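Side-chain contacts in uncharacterized protein orp (Desulfovibrio gigas, PDB 2WFB), which is of uncertain function but probably holds a mixed molybdenum-copper sulphide cluster, absent here, and belongs to the dinitrogenase iron-molybdenum cofactor family: residues 10-13 and 18-21; 30-35 and 39-44; 79-84 and 89-94. All coordinates share one frame; numbering follows the deposited sequence.

In the fold
All three contacts reach one mixed sheet with strand order 40-44, 29-34, 6-11, 68-72, 90-92. Interactions 1 and 2 touch where strands 6-11 and 29-34 lie side by side (T10 on F30, A11 on V31) and where G13 meets Y42. Interaction 3 lies across the chain's centre from both, about 17 Å away from each between centres. Interaction 1 is mostly buried and polar, a loop held to a strand end by a hydroxyl and a main-chain bond, with E12 and L19 at its exposed edge. Interaction 2 is an edge hairpin, partly buried, joined by backbone bonds and aliphatic packing. Interaction 3, buried and apolar, sets a helix against the other outermost strand, with a phosphate at the helix's far end.

Interaction 1: residues 10-13 and 18-21; sequences TAEG and GLVD
The backbone of D21 runs close to the end of strand 6-11, its N donating to T10 O at 3.0 Å from above the carbonyl plane, while V20 CA lies near the same oxygen. T10 returns a second bond: its OG1 donates to D21 O at 2.7 Å, in the carbonyl plane. The chi1 of 56° sets this hydroxyl between the backbone N and the carbonyl carbon and turns it to the loop, and OG1 is also bonded to T73 OG1. The D21 side chain points toward segment 10-13, CB facing the A11 backbone, 3.6 Å from A11 N; with CG anti to the backbone N (chi1 -161°), OD2 comes beside E12 CG, 3.6 Å away. The D21 carboxylate is gripped by R23 N at OD1 and A28 N at OD2. E12 folds over D21, the two carboxylate planes 62° apart; E12 OE2 and D21 OD1 approach to 4.4 Å, which would probably disfavour charge on both. At the outer edge a water joins E12 N to L19 O, and E12 OE1 lies alongside L19 CB. The loop between strands 6-11 and 29-34 thus folds back on the C-terminal end of strand 6-11, within the mixed sheet of this alpha/beta protein.

Interaction 2: residues 30-35 and 39-44; sequences FVVVDA and AAEYVD
V33 and A40 face each other at the turn end of a beta hairpin, in which strands 30-34 and 40-44 run antiparallel, 40-44 being the outermost strand and 30-34 its inner neighbour, beside strand 6-11. F30 with V43 and V32 with E41 are hydrogen-bonded pairs; V31 with Y42 and V33 with A40 are non-hydrogen-bonded. A fifth bond, D34 N to A39 O at 2.8 Å, carries the pairing toward the turn, where the D34 carboxylate makes weak bonds to A36 N and T37 OG1.

On the face of V31, V33, A40 and Y42, the small A40 is paired with V33 and the large Y42 with V31. V33 CG1, placed trans to the carbonyl carbon (chi1 -68°), projects over the low spot left by the short A40 side chain and bears on its CB. V31 fits beside this pair, its CG1 4.3 Å from A40 CB, while its CG2 meets the Y42 ring at the edge, near the ring plane, 4.0 Å from CD1. The valine and the tyrosine cross at about a right angle, and the ring goes on to P14 and A28. Helix 100-108 covers V31 and V33 on this side.

The other face is built from F30, V32, E41 and V43. Its bump is the V43 CG2 methyl, lodged diagonally against V32 CG2 at 3.7 Å. E41 sends CG past V32 CB, 4.0 Å away, before its extended chain runs on. F30 touches V43 more loosely, CD2 to CG1 at 4.4 Å, as its ring turns inward to A59 and L63 of helix 55-66, which also meets V43 through V62. The tightest apolar approach across the hairpin is V33 CG1 to A40 CB, at 3.4 Å closer than ordinary van der Waals contact.

Interaction 3: residues 79-84 and 89-94; sequences KAFQAL and IKVGQD. With PO4 (phosphate ion), chain D.
L84 and V91 cross at about a right angle, L84 CD1 against the V91 CG2 methyl at 3.7 Å. The other leucine branch, CD2, points to the tip of I89, whose CD1 lies 4.1 Å away as the two chains pass on a slant. V91 CG2 also approaches the F81 ring, but the nearest atom there is V91 CB, 3.9 Å from F81 CE1. The first torsion of F81 (chi1 -165°), with CG and the backbone N in anti arrangement, carries CE1 to the strand, where it meets both V91 and Q93. These residues close a beta-alpha-beta unit made of strand 68-72, helix 78-86 and strand 90-92, and both L84 and I89 pack further on L71 of the first strand. A hydrogen bond from I89 N to L84 O (2.8 Å) spans the turn from helix to strand. Beyond V91, the Q93 amide stands at 57° to the F81 ring plane, its NE2 3.9 Å from F81 CE1 and hydrogen-bonded to G117 O. At the N-terminal end of the helix a phosphate ion, probably from the crystallisation liquor, accepts hydrogen bonds from K79 N at O2 (2.8 Å) and from A80 N at O1 (3.0 Å).

Interaction 1: residues 10-13 and 18-21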
loop_
_atom_site.group_PDB
_atom_site.type_symbol
_atom_site.label_atom_id
_atom_site.label_comp_id
_atom_site.label_asym_id
_atom_site.label_seq_id
_atom_site.Cartn_x
_atom_site.Cartn_y
_atom_site.Cartn_z
ATOM N N THR A 10 1.276 2.471 2.197
ATOM C CA THR A 10 2.014 3.609 1.623
ATOM C C THR A 10 2.569 4.509 2.719
ATOM O O THR A 10 1.884 4.822 3.688
ATOM C CB THR A 10 1.174 4.427 0.640
ATOM O OG1 THR A 10 -0.030 4.865 1.288
ATOM C CG2 THR A 10 0.805 3.578 -0.569
ATOM N N ALA A 11 3.836 4.899 2.575
ATOM C CA ALA A 11 4.552 5.520 3.669
ATOM C C ALA A 11 5.436 6.655 3.171
ATOM O O ALA A 11 5.898 6.649 2.031
ATOM C CB ALA A 11 5.373 4.489 4.407
ATOM N N GLU A 12 5.669 7.624 4.045
ATOM C CA GLU A 12 6.432 8.805 3.704
ATOM C C GLU A 12 7.920 8.574 3.984
ATOM O O GLU A 12 8.765 9.406 3.648
ATOM C CB GLU A 12 5.824 10.033 4.442
ATOM C CG GLU A 12 4.565 10.582 3.706
ATOM C CD GLU A 12 3.494 11.201 4.596
ATOM O OE1 GLU A 12 3.715 11.391 5.805
ATOM O OE2 GLU A 12 2.410 11.521 4.068
ATOM N N GLY A 13 8.228 7.400 4.535
ATOM C CA GLY A 13 9.560 6.995 4.972
ATOM C C GLY A 13 9.432 5.809 5.942
ATOM O O GLY A 13 8.322 5.318 6.196
ATOM N N GLY A 18 5.252 6.640 11.586
ATOM C CA GLY A 18 5.094 7.695 10.576
ATOM C C GLY A 18 3.707 7.610 9.960
ATOM O O GLY A 18 3.042 6.596 10.084
ATOM N N LEU A 19 3.276 8.653 9.256
ATOM C CA LEU A 19 1.925 8.706 8.698
ATOM C C LEU A 19 1.831 7.923 7.413
ATOM O O LEU A 19 2.817 7.809 6.711
ATOM C CB LEU A 19 1.521 10.156 8.392
ATOM C CG LEU A 19 1.312 11.103 9.566
ATOM C CD1 LEU A 19 1.130 12.503 9.000
ATOM C CD2 LEU A 19 0.105 10.680 10.388
ATOM N N VAL A 20 0.639 7.422 7.084
ATOM C CA VAL A 20 0.449 6.871 5.763
ATOM C C VAL A 20 0.542 7.999 4.710
ATOM O O VAL A 20 0.044 9.136 4.919
ATOM C CB VAL A 20 -0.833 5.909 5.592
ATOM C CG1 VAL A 20 -1.434 5.454 6.896
ATOM C CG2 VAL A 20 -1.861 6.423 4.644
ATOM N N ASP A 21 1.252 7.704 3.633
ATOM C CA ASP A 21 1.355 8.610 2.494
ATOM C C ASP A 21 -0.003 8.573 1.797
ATOM O O ASP A 21 -0.441 7.493 1.419
ATOM C CB ASP A 21 2.440 8.083 1.546
ATOM C CG ASP A 21 2.961 9.145 0.578
ATOM O OD1 ASP A 21 2.157 9.903 -0.006
ATOM O OD2 ASP A 21 4.196 9.212 0.411
HETATM O O HOH W 1 5.399 7.422 6.878
HETATM O O HOH W 2 5.303 10.848 8.718
#

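Interaction 2: residues 30-35 and 39-44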
loop_
_atom_site.group_PDB
_atom_site.type_symbol
_atom_site.label_atom_id
_atom_site.label_comp_id
_atom_site.label_asym_id
_atom_site.label_seq_id
_atom_site.Cartn_x
_atom_site.Cartn_y
_atom_site.Cartn_z
ATOM N N PHE A 30 6.824 1.901 1.009
ATOM C CA PHE A 30 5.784 1.067 1.610
ATOM C C PHE A 30 6.379 0.396 2.808
ATOM O O PHE A 30 7.456 -0.192 2.718
ATOM C CB PHE A 30 5.307 -0.038 0.654
ATOM C CG PHE A 30 4.998 0.452 -0.727
ATOM C CD1 PHE A 30 3.820 1.120 -0.991
ATOM C CD2 PHE A 30 5.903 0.257 -1.761
ATOM C CE1 PHE A 30 3.539 1.608 -2.273
ATOM C CE2 PHE A 30 5.621 0.740 -3.043
ATOM C CZ PHE A 30 4.435 1.403 -3.291
ATOM N N VAL A 31 5.693 0.496 3.933
ATOM C CA VAL A 31 6.013 -0.330 5.076
ATOM C C VAL A 31 5.183 -1.600 4.903
ATOM O O VAL A 31 3.953 -1.545 4.845
ATOM C CB VAL A 31 5.678 0.369 6.407
ATOM C CG1 VAL A 31 5.850 -0.609 7.601
ATOM C CG2 VAL A 31 6.558 1.562 6.608
ATOM N N VAL A 32 5.867 -2.733 4.778
ATOM C CA VAL A 32 5.224 -4.023 4.576
ATOM C C VAL A 32 5.271 -4.808 5.891
ATOM O O VAL A 32 6.352 -5.034 6.420
ATOM C CB VAL A 32 5.943 -4.842 3.494
ATOM C CG1 VAL A 32 5.194 -6.176 3.267
ATOM C CG2 VAL A 32 6.044 -4.046 2.203
ATOM N N VAL A 33 4.114 -5.209 6.408
ATOM C CA VAL A 33 4.052 -5.861 7.734
ATOM C C VAL A 33 3.384 -7.224 7.653
ATOM O O VAL A 33 2.409 -7.411 6.918
ATOM C CB VAL A 33 3.296 -5.009 8.812
ATOM C CG1 VAL A 33 4.060 -3.766 9.158
ATOM C CG2 VAL A 33 1.955 -4.607 8.319
ATOM N N ASP A 34 3.919 -8.175 8.410
ATOM C CA ASP A 34 3.319 -9.489 8.522
ATOM C C ASP A 34 2.317 -9.432 9.667
ATOM O O ASP A 34 2.724 -9.279 10.827
ATOM C CB ASP A 34 4.405 -10.504 8.833
ATOM C CG ASP A 34 3.932 -11.946 8.711
ATOM O OD1 ASP A 34 2.707 -12.233 8.715
ATOM O OD2 ASP A 34 4.827 -12.812 8.619
ATOM N N ALA A 35 1.025 -9.548 9.343
ATOM C CA ALA A 35 -0.070 -9.407 10.329
ATOM C C ALA A 35 0.122 -10.290 11.579
ATOM O O ALA A 35 -0.283 -9.928 12.683
ATOM C CB ALA A 35 -1.411 -9.661 9.681
ATOM N N ALA A 39 6.375 -8.698 12.062
ATOM C CA ALA A 39 7.600 -8.186 11.480
ATOM C C ALA A 39 7.267 -7.147 10.388
ATOM O O ALA A 39 6.241 -7.249 9.718
ATOM C CB ALA A 39 8.429 -9.320 10.919
ATOM N N ALA A 40 8.134 -6.147 10.239
ATOM C CA ALA A 40 7.963 -5.096 9.236
ATOM C C ALA A 40 9.256 -4.781 8.475
ATOM O O ALA A 40 10.345 -4.850 9.036
ATOM C CB ALA A 40 7.426 -3.838 9.907
ATOM N N GLU A 41 9.139 -4.433 7.197
ATOM C CA GLU A 41 10.276 -3.913 6.444
ATOM C C GLU A 41 9.828 -2.656 5.697
ATOM O O GLU A 41 8.634 -2.445 5.508
ATOM C CB GLU A 41 10.826 -4.956 5.454
ATOM C CG GLU A 41 9.803 -5.445 4.433
ATOM C CD GLU A 41 10.386 -6.287 3.285
ATOM O OE1 GLU A 41 9.577 -6.734 2.427
ATOM O OE2 GLU A 41 11.618 -6.498 3.239
ATOM N N TYR A 42 10.785 -1.829 5.290
ATOM C CA TYR A 42 10.510 -0.676 4.452
ATOM C C TYR A 42 10.999 -0.927 3.028
ATOM O O TYR A 42 12.168 -1.258 2.810
ATOM C CB TYR A 42 11.129 0.601 5.052
ATOM C CG TYR A 42 10.886 1.832 4.216
ATOM C CD1 TYR A 42 9.657 2.475 4.240
ATOM C CD2 TYR A 42 11.887 2.342 3.395
ATOM C CE1 TYR A 42 9.420 3.611 3.467
ATOM C CE2 TYR A 42 11.671 3.462 2.611
ATOM C CZ TYR A 42 10.439 4.093 2.654
ATOM O OH TYR A 42 10.232 5.204 1.890
ATOM N N VAL A 43 10.090 -0.794 2.071
ATOM C CA VAL A 43 10.357 -1.007 0.650
ATOM C C VAL A 43 10.378 0.368 -0.015
ATOM O O VAL A 43 9.360 1.063 -0.062
ATOM C CB VAL A 43 9.303 -1.949 -0.008
ATOM C CG1 VAL A 43 9.550 -2.116 -1.506
ATOM C CG2 VAL A 43 9.330 -3.322 0.649
ATOM N N ASP A 44 11.558 0.758 -0.487
ATOM C CA ASP A 44 11.769 2.054 -1.133
ATOM C C ASP A 44 11.044 2.141 -2.488
ATOM O O ASP A 44 11.096 1.210 -3.279
ATOM C CB ASP A 44 13.276 2.315 -1.296
ATOM C CG ASP A 44 13.563 3.704 -1.786
ATOM O OD1 ASP A 44 13.534 4.626 -0.954
ATOM O OD2 ASP A 44 13.795 3.875 -3.000
#

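Interaction 3: residues 79-84 and 89-94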
loop_
_atom_site.group_PDB
_atom_site.type_symbol
_atom_site.label_atom_id
_atom_site.label_comp_id
_atom_site.label_asym_id
_atom_site.label_seq_id
_atom_site.Cartn_x
_atom_site.Cartn_y
_atom_site.Cartn_z
ATOM N N LYS A 79 -5.544 3.059 -13.433
ATOM C CA LYS A 79 -4.613 2.076 -13.949
ATOM C C LYS A 79 -3.872 1.367 -12.809
ATOM O O LYS A 79 -3.630 0.148 -12.872
ATOM C CB LYS A 79 -3.676 2.712 -14.970
ATOM C CG LYS A 79 -4.431 3.151 -16.248
ATOM C CD LYS A 79 -3.477 3.535 -17.371
ATOM C CE LYS A 79 -4.246 3.736 -18.696
ATOM N NZ LYS A 79 -3.342 4.089 -19.851
ATOM N N ALA A 80 -3.524 2.126 -11.768
ATOM C CA ALA A 80 -2.900 1.549 -10.590
ATOM C C ALA A 80 -3.842 0.555 -9.933
ATOM O O ALA A 80 -3.415 -0.543 -9.567
ATOM C CB ALA A 80 -2.487 2.607 -9.627
ATOM N N PHE A 81 -5.112 0.934 -9.781
ATOM C CA PHE A 81 -6.100 0.039 -9.193
ATOM C C PHE A 81 -6.226 -1.277 -9.972
ATOM O O PHE A 81 -6.293 -2.350 -9.365
ATOM C CB PHE A 81 -7.479 0.688 -9.083
ATOM C CG PHE A 81 -8.409 -0.056 -8.165
ATOM C CD1 PHE A 81 -8.384 0.191 -6.792
ATOM C CD2 PHE A 81 -9.283 -1.023 -8.666
ATOM C CE1 PHE A 81 -9.203 -0.495 -5.935
ATOM C CE2 PHE A 81 -10.129 -1.732 -7.805
ATOM C CZ PHE A 81 -10.086 -1.479 -6.443
ATOM N N GLN A 82 -6.280 -1.190 -11.301
ATOM C CA GLN A 82 -6.374 -2.387 -12.159
ATOM C C GLN A 82 -5.148 -3.296 -12.003
ATOM O O GLN A 82 -5.276 -4.524 -11.919
ATOM C CB GLN A 82 -6.509 -1.973 -13.621
ATOM C CG GLN A 82 -6.325 -3.127 -14.591
ATOM C CD GLN A 82 -6.051 -2.663 -15.998
ATOM O OE1 GLN A 82 -6.696 -1.725 -16.504
ATOM N NE2 GLN A 82 -5.085 -3.317 -16.654
ATOM N N ALA A 83 -3.969 -2.676 -11.962
ATOM C CA ALA A 83 -2.719 -3.383 -11.756
ATOM C C ALA A 83 -2.682 -4.108 -10.394
ATOM O O ALA A 83 -2.236 -5.253 -10.328
ATOM C CB ALA A 83 -1.558 -2.433 -11.902
ATOM N N LEU A 84 -3.158 -3.457 -9.327
ATOM C CA LEU A 84 -3.298 -4.097 -7.997
ATOM C C LEU A 84 -4.273 -5.283 -7.963
ATOM O O LEU A 84 -3.959 -6.336 -7.386
ATOM C CB LEU A 84 -3.675 -3.069 -6.912
ATOM C CG LEU A 84 -2.634 -1.993 -6.656
ATOM C CD1 LEU A 84 -3.274 -0.798 -5.935
ATOM C CD2 LEU A 84 -1.461 -2.555 -5.883
ATOM N N ILE A 89 -4.058 -8.092 -5.163
ATOM C CA ILE A 89 -3.899 -7.289 -3.926
ATOM C C ILE A 89 -5.216 -6.577 -3.577
ATOM O O ILE A 89 -5.799 -5.906 -4.420
ATOM C CB ILE A 89 -2.732 -6.293 -4.102
ATOM C CG1 ILE A 89 -1.442 -7.073 -4.375
ATOM C CG2 ILE A 89 -2.597 -5.324 -2.896
ATOM C CD1 ILE A 89 -0.187 -6.219 -4.641
ATOM N N LYS A 90 -5.697 -6.754 -2.347
ATOM C CA LYS A 90 -6.874 -6.036 -1.839
ATOM C C LYS A 90 -6.488 -4.626 -1.395
ATOM O O LYS A 90 -5.440 -4.430 -0.800
ATOM C CB LYS A 90 -7.513 -6.773 -0.652
ATOM C CG LYS A 90 -8.426 -7.910 -1.025
ATOM C CD LYS A 90 -7.642 -9.218 -1.207
ATOM C CE LYS A 90 -8.522 -10.360 -1.777
ATOM N NZ LYS A 90 -7.854 -10.994 -2.990
ATOM N N VAL A 91 -7.345 -3.659 -1.696
ATOM C CA VAL A 91 -7.021 -2.255 -1.494
ATOM C C VAL A 91 -7.929 -1.635 -0.452
ATOM O O VAL A 91 -9.147 -1.802 -0.515
ATOM C CB VAL A 91 -7.121 -1.459 -2.814
ATOM C CG1 VAL A 91 -6.844 0.027 -2.572
ATOM C CG2 VAL A 91 -6.127 -2.040 -3.850
ATOM N N GLY A 92 -7.323 -0.969 0.526
ATOM C CA GLY A 92 -8.041 -0.160 1.519
ATOM C C GLY A 92 -7.715 1.282 1.194
ATOM O O GLY A 92 -6.569 1.613 0.932
ATOM N N GLN A 93 -8.719 2.136 1.170
ATOM C CA GLN A 93 -8.532 3.544 0.781
ATOM C C GLN A 93 -8.846 4.479 1.938
ATOM O O GLN A 93 -9.317 4.015 2.979
ATOM C CB GLN A 93 -9.402 3.886 -0.436
ATOM C CG GLN A 93 -8.785 3.399 -1.728
ATOM C CD GLN A 93 -9.764 3.334 -2.877
ATOM O OE1 GLN A 93 -10.946 3.614 -2.721
ATOM N NE2 GLN A 93 -9.278 2.945 -4.032
ATOM N N ASP A 94 -8.549 5.773 1.757
ATOM C CA ASP A 94 -8.991 6.863 2.660
ATOM C C ASP A 94 -8.351 6.791 4.032
ATOM O O ASP A 94 -8.969 7.178 5.035
ATOM C CB ASP A 94 -10.529 6.905 2.798
ATOM C CG ASP A 94 -11.254 6.977 1.440
ATOM O OD1 ASP A 94 -10.933 7.866 0.616
ATOM O OD2 ASP A 94 -12.159 6.131 1.198
HETATM P P PO4 D . -3.405 6.145 -12.629
HETATM O O1 PO4 D . -3.205 5.101 -11.573
HETATM O O2 PO4 D . -4.466 5.648 -13.575
HETATM O O3 PO4 D . -3.775 7.472 -11.996
HETATM O O4 PO4 D . -2.132 6.346 -13.402
#